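Local coordinates for protein aminomethyltransferase (Bartonella henselae, PDB 3GIR) that belongs to the aminomethyltransferase family and combines a folate-binding-type domain with a C-terminal barrel domain, at residues A[133-136]-A[137-141]; A[156-159]-A[160-163]; A[202-205]-A[206-210]. All blocks are in the same frame, centred on the assembly; numbering follows the deposited sequence.

Contact 1. Residues A[133-136]-A[137-141]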
loop_
_atom_site.group_PDB
_atom_site.type_symbol
_atom_site.label_atom_id
_atom_site.label_comp_id
_atom_site.label_asym_id
_atom_site.label_seq_id
_atom_site.Cartn_x
_atom_site.Cartn_y
_atom_site.Cartn_z
ATOM N N THR A 133 -9.456 -10.108 1.314
ATOM C CA THR A 133 -9.154 -11.553 1.134
ATOM C C THR A 133 -10.304 -12.353 1.617
ATOM O O THR A 133 -10.864 -12.040 2.657
ATOM C CB THR A 133 -7.902 -11.936 1.961
ATOM O OG1 THR A 133 -6.812 -11.110 1.522
ATOM C CG2 THR A 133 -7.511 -13.404 1.697
ATOM N N ARG A 134 -10.758 -13.303 0.810
ATOM C CA ARG A 134 -11.797 -14.223 1.245
ATOM C C ARG A 134 -11.170 -15.382 1.973
ATOM O O ARG A 134 -10.193 -15.978 1.467
ATOM C CB ARG A 134 -12.596 -14.716 0.063
ATOM C CG ARG A 134 -13.795 -15.522 0.459
ATOM C CD ARG A 134 -14.664 -15.800 -0.706
ATOM N NE ARG A 134 -16.019 -16.161 -0.246
ATOM C CZ ARG A 134 -17.030 -16.282 -1.120
ATOM N NH1 ARG A 134 -16.810 -16.150 -2.416
ATOM N NH2 ARG A 134 -18.248 -16.572 -0.675
ATOM N N LEU A 135 -11.681 -15.650 3.154
ATOM C CA LEU A 135 -11.141 -16.714 4.026
ATOM C C LEU A 135 -12.037 -17.944 4.106
ATOM O O LEU A 135 -11.522 -19.046 4.307
ATOM C CB LEU A 135 -10.867 -16.180 5.414
ATOM C CG LEU A 135 -9.659 -15.218 5.492
ATOM C CD1 LEU A 135 -9.591 -14.680 6.941
ATOM C CD2 LEU A 135 -8.396 -15.946 4.989
ATOM N N ALA A 136 -13.325 -17.739 3.836
ATOM C CA ALA A 136 -14.330 -18.818 3.912
ATOM C C ALA A 136 -15.570 -18.343 3.155
ATOM O O ALA A 136 -15.627 -17.231 2.638
ATOM C CB ALA A 136 -14.661 -19.174 5.352
ATOM N N GLU A 137 -16.578 -19.203 3.084
ATOM C CA GLU A 137 -17.779 -18.792 2.398
ATOM C C GLU A 137 -18.331 -17.495 3.038
ATOM O O GLU A 137 -18.764 -16.647 2.308
ATOM C CB GLU A 137 -18.833 -19.939 2.384
ATOM C CG GLU A 137 -20.148 -19.590 1.775
ATOM C CD GLU A 137 -20.128 -19.314 0.263
ATOM O OE1 GLU A 137 -19.397 -20.010 -0.522
ATOM O OE2 GLU A 137 -20.890 -18.406 -0.163
ATOM N N CYS A 138 -18.299 -17.334 4.362
ATOM C CA CYS A 138 -18.896 -16.132 4.958
ATOM C C CYS A 138 -17.920 -15.365 5.769
ATOM O O CYS A 138 -18.323 -14.665 6.692
ATOM C CB CYS A 138 -20.123 -16.485 5.799
ATOM S SG CYS A 138 -21.458 -17.240 4.767
ATOM N N ARG A 139 -16.631 -15.449 5.411
ATOM C CA ARG A 139 -15.597 -14.751 6.231
ATOM C C ARG A 139 -14.578 -14.122 5.323
ATOM O O ARG A 139 -14.017 -14.777 4.447
ATOM C CB ARG A 139 -14.849 -15.639 7.238
ATOM C CG ARG A 139 -15.737 -16.352 8.286
ATOM C CD ARG A 139 -14.930 -17.348 9.134
ATOM N NE ARG A 139 -13.756 -16.674 9.641
ATOM C CZ ARG A 139 -12.498 -17.061 9.396
ATOM N NH1 ARG A 139 -12.215 -18.198 8.778
ATOM N NH2 ARG A 139 -11.534 -16.309 9.837
ATOM N N PHE A 140 -14.307 -12.847 5.586
ATOM C CA PHE A 140 -13.325 -12.082 4.782
ATOM C C PHE A 140 -12.451 -11.248 5.701
ATOM O O PHE A 140 -12.792 -11.007 6.839
ATOM C CB PHE A 140 -14.050 -11.095 3.836
ATOM C CG PHE A 140 -14.897 -11.745 2.749
ATOM C CD1 PHE A 140 -14.502 -11.717 1.446
ATOM C CD2 PHE A 140 -16.156 -12.284 3.090
ATOM C CE1 PHE A 140 -15.295 -12.252 0.472
ATOM C CE2 PHE A 140 -16.950 -12.855 2.131
ATOM C CZ PHE A 140 -16.533 -12.833 0.820
ATOM N N MET A 141 -11.324 -10.805 5.190
ATOM C CA MET A 141 -10.402 -9.946 5.940
ATOM C C MET A 141 -10.130 -8.739 5.027
ATOM O O MET A 141 -9.996 -8.843 3.809
ATOM C CB MET A 141 -9.039 -10.641 6.231
ATOM C CG MET A 141 -8.147 -9.933 7.159
ATOM S SD MET A 141 -8.823 -10.013 8.858
ATOM C CE MET A 141 -8.454 -11.751 9.317
HETATM O O HOH W 1 -6.603 -8.838 3.125
HETATM O O HOH W 2 -20.327 -16.623 -2.573
#
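Thr133 and Met141 face each other as an antiparallel hydrogen-bonded pair, Thr133 N reaching Met141 O at 2.8 Å and Met141 N returning to Thr133 O at 2.9 Å, and Arg134 and Phe140 follow as the non-hydrogen-bonded pair. Arg134 passes obliquely over one face of the Phe140 ring: its CG sits 4.0 Å from the ring centroid of Phe140, in a CH-pi contact, and farther along the chain NE reaches the ring at CZ. With CG set anti to the backbone N (chi1 -172°) and the chain extended to NE, the guanidinium passes beyond the ring, its plane only 19° from that of the ring. There it grips the turn. Arg134 NH2 gives a nearly straight hydrogen bond (3.0 Å) to a lone pair of Glu137 O, and also makes a salt bridge to Glu137 OE2 at 3.3 Å, with a water linking the same two groups. Arg134 NE donates to Ala136 O from above the carbonyl plane, while NH1 is bound by Ala107 O and Leu109 O. This hairpin of strands 126-136 and 139-144 closes through a type I turn from Ala136 to Arg139, next to a classic beta bulge: Leu135 N and Ala136 N both donate to Arg139 O, at 2.8 and 3.1 Å. On the other side of the sheet from Phe140, the Arg139 guanidinium has Leu135 CB over one face, and its NH2 pairs with Glu203. Leu135 CD1 also meets Met141 CE at 3.9 Å, beside Phe209 of strand 209-211.

Contact 2. Residues A[156-159]-A[160-163]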
loop_
_atom_site.group_PDB
_atom_site.type_symbol
_atom_site.label_atom_id
_atom_site.label_comp_id
_atom_site.label_asym_id
_atom_site.label_seq_id
_atom_site.Cartn_x
_atom_site.Cartn_y
_atom_site.Cartn_z
ATOM N N LEU A 156 -17.381 1.482 7.354
ATOM C CA LEU A 156 -17.818 0.126 7.015
ATOM C C LEU A 156 -19.009 -0.310 7.874
ATOM O O LEU A 156 -19.927 -0.904 7.393
ATOM C CB LEU A 156 -16.620 -0.841 7.192
ATOM C CG LEU A 156 -15.589 -0.780 6.052
ATOM C CD1 LEU A 156 -14.271 -1.458 6.466
ATOM C CD2 LEU A 156 -16.042 -1.433 4.754
ATOM N N GLU A 157 -18.941 0.033 9.153
ATOM C CA GLU A 157 -20.004 -0.261 10.135
ATOM C C GLU A 157 -21.314 0.405 9.697
ATOM O O GLU A 157 -22.385 -0.208 9.731
ATOM C CB GLU A 157 -19.597 0.288 11.499
ATOM C CG GLU A 157 -19.934 -0.498 12.619
ATOM C CD GLU A 157 -19.379 0.044 13.943
ATOM O OE1 GLU A 157 -19.221 -0.809 14.808
ATOM O OE2 GLU A 157 -19.136 1.288 14.114
ATOM N N LYS A 158 -21.261 1.650 9.221
ATOM C CA LYS A 158 -22.477 2.285 8.731
ATOM C C LYS A 158 -22.983 1.630 7.456
ATOM O O LYS A 158 -24.164 1.466 7.269
ATOM C CB LYS A 158 -22.267 3.790 8.486
ATOM C CG LYS A 158 -21.910 4.605 9.728
ATOM C CD LYS A 158 -21.562 6.032 9.323
ATOM C CE LYS A 158 -21.096 6.778 10.538
ATOM N NZ LYS A 158 -20.371 8.064 10.249
ATOM N N ARG A 159 -22.110 1.284 6.521
ATOM C CA ARG A 159 -22.563 0.590 5.288
ATOM C C ARG A 159 -23.106 -0.819 5.557
ATOM O O ARG A 159 -23.830 -1.393 4.707
ATOM C CB ARG A 159 -21.399 0.554 4.247
ATOM C CG ARG A 159 -21.025 1.943 3.736
ATOM C CD ARG A 159 -19.887 1.978 2.700
ATOM N NE ARG A 159 -19.448 3.356 2.547
ATOM C CZ ARG A 159 -18.647 3.820 1.611
ATOM N NH1 ARG A 159 -18.194 3.031 0.633
ATOM N NH2 ARG A 159 -18.311 5.087 1.703
ATOM N N ALA A 160 -22.738 -1.385 6.707
ATOM C CA ALA A 160 -23.248 -2.666 7.164
ATOM C C ALA A 160 -24.584 -2.597 7.901
ATOM O O ALA A 160 -25.144 -3.636 8.216
ATOM C CB ALA A 160 -22.200 -3.395 8.036
ATOM N N PHE A 161 -25.079 -1.397 8.165
ATOM C CA PHE A 161 -26.340 -1.266 8.957
ATOM C C PHE A 161 -27.468 -2.153 8.406
ATOM O O PHE A 161 -28.185 -2.825 9.171
ATOM C CB PHE A 161 -26.839 0.161 8.947
ATOM C CG PHE A 161 -26.163 1.102 9.906
ATOM C CD1 PHE A 161 -25.429 0.674 11.008
ATOM C CD2 PHE A 161 -26.236 2.455 9.658
ATOM C CE1 PHE A 161 -24.857 1.614 11.882
ATOM C CE2 PHE A 161 -25.673 3.346 10.555
ATOM C CZ PHE A 161 -24.992 2.927 11.597
ATOM N N GLY A 162 -27.641 -2.153 7.106
ATOM C CA GLY A 162 -28.698 -2.998 6.538
ATOM C C GLY A 162 -28.440 -4.502 6.499
ATOM O O GLY A 162 -29.377 -5.319 6.298
ATOM N N PHE A 163 -27.194 -4.929 6.707
ATOM C CA PHE A 163 -26.841 -6.293 6.357
ATOM C C PHE A 163 -26.655 -7.164 7.549
ATOM O O PHE A 163 -26.272 -6.707 8.628
ATOM C CB PHE A 163 -25.518 -6.326 5.530
ATOM C CG PHE A 163 -25.621 -5.681 4.203
ATOM C CD1 PHE A 163 -26.040 -6.411 3.095
ATOM C CD2 PHE A 163 -25.309 -4.344 4.032
ATOM C CE1 PHE A 163 -26.148 -5.783 1.874
ATOM C CE2 PHE A 163 -25.437 -3.758 2.863
ATOM C CZ PHE A 163 -25.837 -4.506 1.764
HETATM O O HOH W 3 -26.535 -0.937 4.746
#
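Phe161 folds back on Lys158, presenting one face of its ring to the backbone of the last helical turn. Lys158 CA stands 3.7 Å from the ring centroid of Phe161, only 6° off the ring normal, a CH-pi contact over the middle of the ring. The two side chains then run side by side in the same direction, with Lys158 CG 4.0 Å from Phe161 CZ. Phe161 CG lies beside its own backbone N (chi1 -80°), which turns the ring back against the helix end; Phe161 N meanwhile donates to Lys158 O at 3.1 Å, approaching from well above the carbonyl plane. Phe163 is turned differently: it meets Arg159 O with its ring edge, CD2 lying 3.4 Å from that oxygen. Ala160 N makes the closing helical bond to Leu156 O, 2.9 Å long, and a type I turn from Ala160 to Phe163 leads the chain from helix 149-159 toward strand 166-169. Arg159 extends the other way, to Glu155, Ala101 O and Leu120 O, and makes a cation-pi contact with Tyr293. At this C-terminal helix end the carbonyls run out of regular amide partners, and the local chemistry compensates: a water donates to Arg159 O and accepts from Gly162 N, and the C-H edge of Phe163, weakly positive, probably suits the same oxygen.

Contact 3. Residues A[202-205]-A[206-210]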
loop_
_atom_site.group_PDB
_atom_site.type_symbol
_atom_site.label_atom_id
_atom_site.label_comp_id
_atom_site.label_asym_id
_atom_site.label_seq_id
_atom_site.Cartn_x
_atom_site.Cartn_y
_atom_site.Cartn_z
ATOM N N PHE A 202 -4.158 -17.332 3.577
ATOM C CA PHE A 202 -4.751 -18.436 4.330
ATOM C C PHE A 202 -4.519 -18.222 5.829
ATOM O O PHE A 202 -3.823 -17.309 6.233
ATOM C CB PHE A 202 -4.211 -19.813 3.854
ATOM C CG PHE A 202 -2.812 -20.207 4.370
ATOM C CD1 PHE A 202 -2.619 -21.439 5.026
ATOM C CD2 PHE A 202 -1.700 -19.392 4.201
ATOM C CE1 PHE A 202 -1.313 -21.819 5.451
ATOM C CE2 PHE A 202 -0.426 -19.756 4.605
ATOM C CZ PHE A 202 -0.224 -20.975 5.211
ATOM N N GLU A 203 -5.108 -19.105 6.645
ATOM C CA GLU A 203 -4.952 -19.034 8.086
ATOM C C GLU A 203 -4.272 -20.299 8.542
ATOM O O GLU A 203 -4.943 -21.333 8.655
ATOM C CB GLU A 203 -6.292 -18.874 8.777
ATOM C CG GLU A 203 -7.059 -17.640 8.375
ATOM C CD GLU A 203 -8.507 -17.660 8.884
ATOM O OE1 GLU A 203 -9.298 -18.495 8.425
ATOM O OE2 GLU A 203 -8.774 -16.868 9.809
ATOM N N PRO A 204 -2.968 -20.240 8.789
ATOM C CA PRO A 204 -2.222 -21.502 9.178
ATOM C C PRO A 204 -2.467 -21.975 10.602
ATOM O O PRO A 204 -2.109 -23.122 10.914
ATOM C CB PRO A 204 -0.779 -21.076 9.021
ATOM C CG PRO A 204 -0.784 -19.646 9.336
ATOM C CD PRO A 204 -2.054 -19.086 8.717
ATOM N N GLN A 205 -3.004 -21.096 11.443
ATOM C CA GLN A 205 -3.363 -21.380 12.815
ATOM C C GLN A 205 -4.467 -20.413 13.185
ATOM O O GLN A 205 -4.598 -19.359 12.606
ATOM C CB GLN A 205 -2.137 -21.218 13.727
ATOM C CG GLN A 205 -2.346 -21.149 15.222
ATOM C CD GLN A 205 -2.914 -22.434 15.798
ATOM O OE1 GLN A 205 -3.826 -23.056 15.213
ATOM N NE2 GLN A 205 -2.412 -22.818 16.925
ATOM N N GLN A 206 -5.286 -20.775 14.132
ATOM C CA GLN A 206 -6.228 -19.880 14.704
ATOM C C GLN A 206 -5.646 -18.457 14.978
ATOM O O GLN A 206 -4.632 -18.323 15.620
ATOM C CB GLN A 206 -6.776 -20.496 15.998
ATOM C CG GLN A 206 -7.845 -19.705 16.641
ATOM C CD GLN A 206 -9.199 -19.840 15.913
ATOM O OE1 GLN A 206 -9.521 -20.891 15.342
ATOM N NE2 GLN A 206 -9.950 -18.735 15.865
ATOM N N ASP A 207 -6.338 -17.439 14.495
ATOM C CA ASP A 207 -5.976 -16.031 14.669
ATOM C C ASP A 207 -4.682 -15.607 13.911
ATOM O O ASP A 207 -4.236 -14.484 14.089
ATOM C CB ASP A 207 -5.910 -15.628 16.146
ATOM C CG ASP A 207 -7.312 -15.637 16.839
ATOM O OD1 ASP A 207 -8.335 -15.718 16.154
ATOM O OD2 ASP A 207 -7.370 -15.478 18.071
ATOM N N TRP A 208 -4.138 -16.466 13.061
ATOM C CA TRP A 208 -2.993 -16.090 12.248
ATOM C C TRP A 208 -3.533 -15.904 10.819
ATOM O O TRP A 208 -4.483 -16.558 10.414
ATOM C CB TRP A 208 -1.919 -17.192 12.193
ATOM C CG TRP A 208 -1.035 -17.307 13.359
ATOM C CD1 TRP A 208 -1.403 -17.501 14.615
ATOM C CD2 TRP A 208 0.397 -17.405 13.317
ATOM N NE1 TRP A 208 -0.288 -17.611 15.420
ATOM C CE2 TRP A 208 0.827 -17.536 14.647
ATOM C CE3 TRP A 208 1.343 -17.250 12.312
ATOM C CZ2 TRP A 208 2.180 -17.634 14.975
ATOM C CZ3 TRP A 208 2.688 -17.344 12.636
ATOM C CH2 TRP A 208 3.073 -17.529 13.964
ATOM N N PHE A 209 -2.921 -14.999 10.049
ATOM C CA PHE A 209 -3.318 -14.769 8.642
ATOM C C PHE A 209 -2.056 -14.526 7.859
ATOM O O PHE A 209 -1.297 -13.630 8.229
ATOM C CB PHE A 209 -4.297 -13.570 8.625
ATOM C CG PHE A 209 -4.697 -13.061 7.278
ATOM C CD1 PHE A 209 -5.209 -13.878 6.319
ATOM C CD2 PHE A 209 -4.569 -11.700 6.986
ATOM C CE1 PHE A 209 -5.604 -13.377 5.052
ATOM C CE2 PHE A 209 -4.997 -11.187 5.766
ATOM C CZ PHE A 209 -5.468 -12.058 4.773
ATOM N N ILE A 210 -1.760 -15.325 6.814
ATOM C CA ILE A 210 -0.574 -15.125 6.018
ATOM C C ILE A 210 -0.997 -14.926 4.589
ATOM O O ILE A 210 -1.814 -15.710 4.061
ATOM C CB ILE A 210 0.399 -16.319 6.103
ATOM C CG1 ILE A 210 0.883 -16.438 7.570
ATOM C CG2 ILE A 210 1.561 -16.208 5.086
ATOM C CD1 ILE A 210 1.899 -17.617 7.807
HETATM O O HOH W 4 -8.660 -17.910 12.653
HETATM O O HOH W 5 -6.987 -16.054 11.327
#
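Phe202 and Ile210 join the two arms of a beta hairpin at the border of the mixed sheet, where strand 201-202 turns back into strand 209-211. Phe202 N bonds to Ile210 O at 2.9 Å, and Ile210 N to Phe202 O at the same length. Phe202 CG sits between its backbone N and carbonyl carbon (chi1 79°), a setting that brings the ring alongside Ile210, with Phe202 CE2 3.8 Å from Ile210 CB. Pro204 crosses the side chains of Trp208 and Ile210 at about a right angle: its CG touches Ile210 CD1 at 3.7 Å and Trp208 CB at 3.9 Å. The loop reverses through a type II turn from Gln205 to Trp208, with Asp207 at the third position taking the positive phi this turn needs (68°). Trp208 N closes it onto Gln205 O at 3.0 Å, coming from above the carbonyl plane. The indole receives Gln205 over one face, CB lying 4.2 Å from the centroid of the Trp208 five-membered ring. Bent at chi2, Gln205 also curls its amide back on the turn, so that OE1 accepts from Gln206 N at 2.9 Å; the donor comes almost at a right angle to the C=O bond. Glu203 sets its CB and CG against Trp208 O, and two waters connect its OE2 to Asp207 N and to Trp208 O. Its carboxylate pairs with Arg139, while Phe209 packs on Thr133 and Leu135 of strand 126-136.

Overall arrangement
From the N terminus, contact 1 comes first, closing the hairpin between strands 126-136 and 139-144 of the five-stranded antiparallel sheet. The chain then enters helix 149-159, whose C-terminal end is contact 2, about 17 Å from contact 1 between centres; its turn leads on to strand 166-169, an outer strand of that same sheet. Contact 3 closes the later hairpin of strands 201-202 and 209-211 at the edge of the mixed sheet. The three loops lie in series, without nesting or crossing. Contacts 1 and 3 touch, through the Arg139–Glu203 salt bridge and Phe209 packing, thereby tying the two sheets together; contact 2 touches neither.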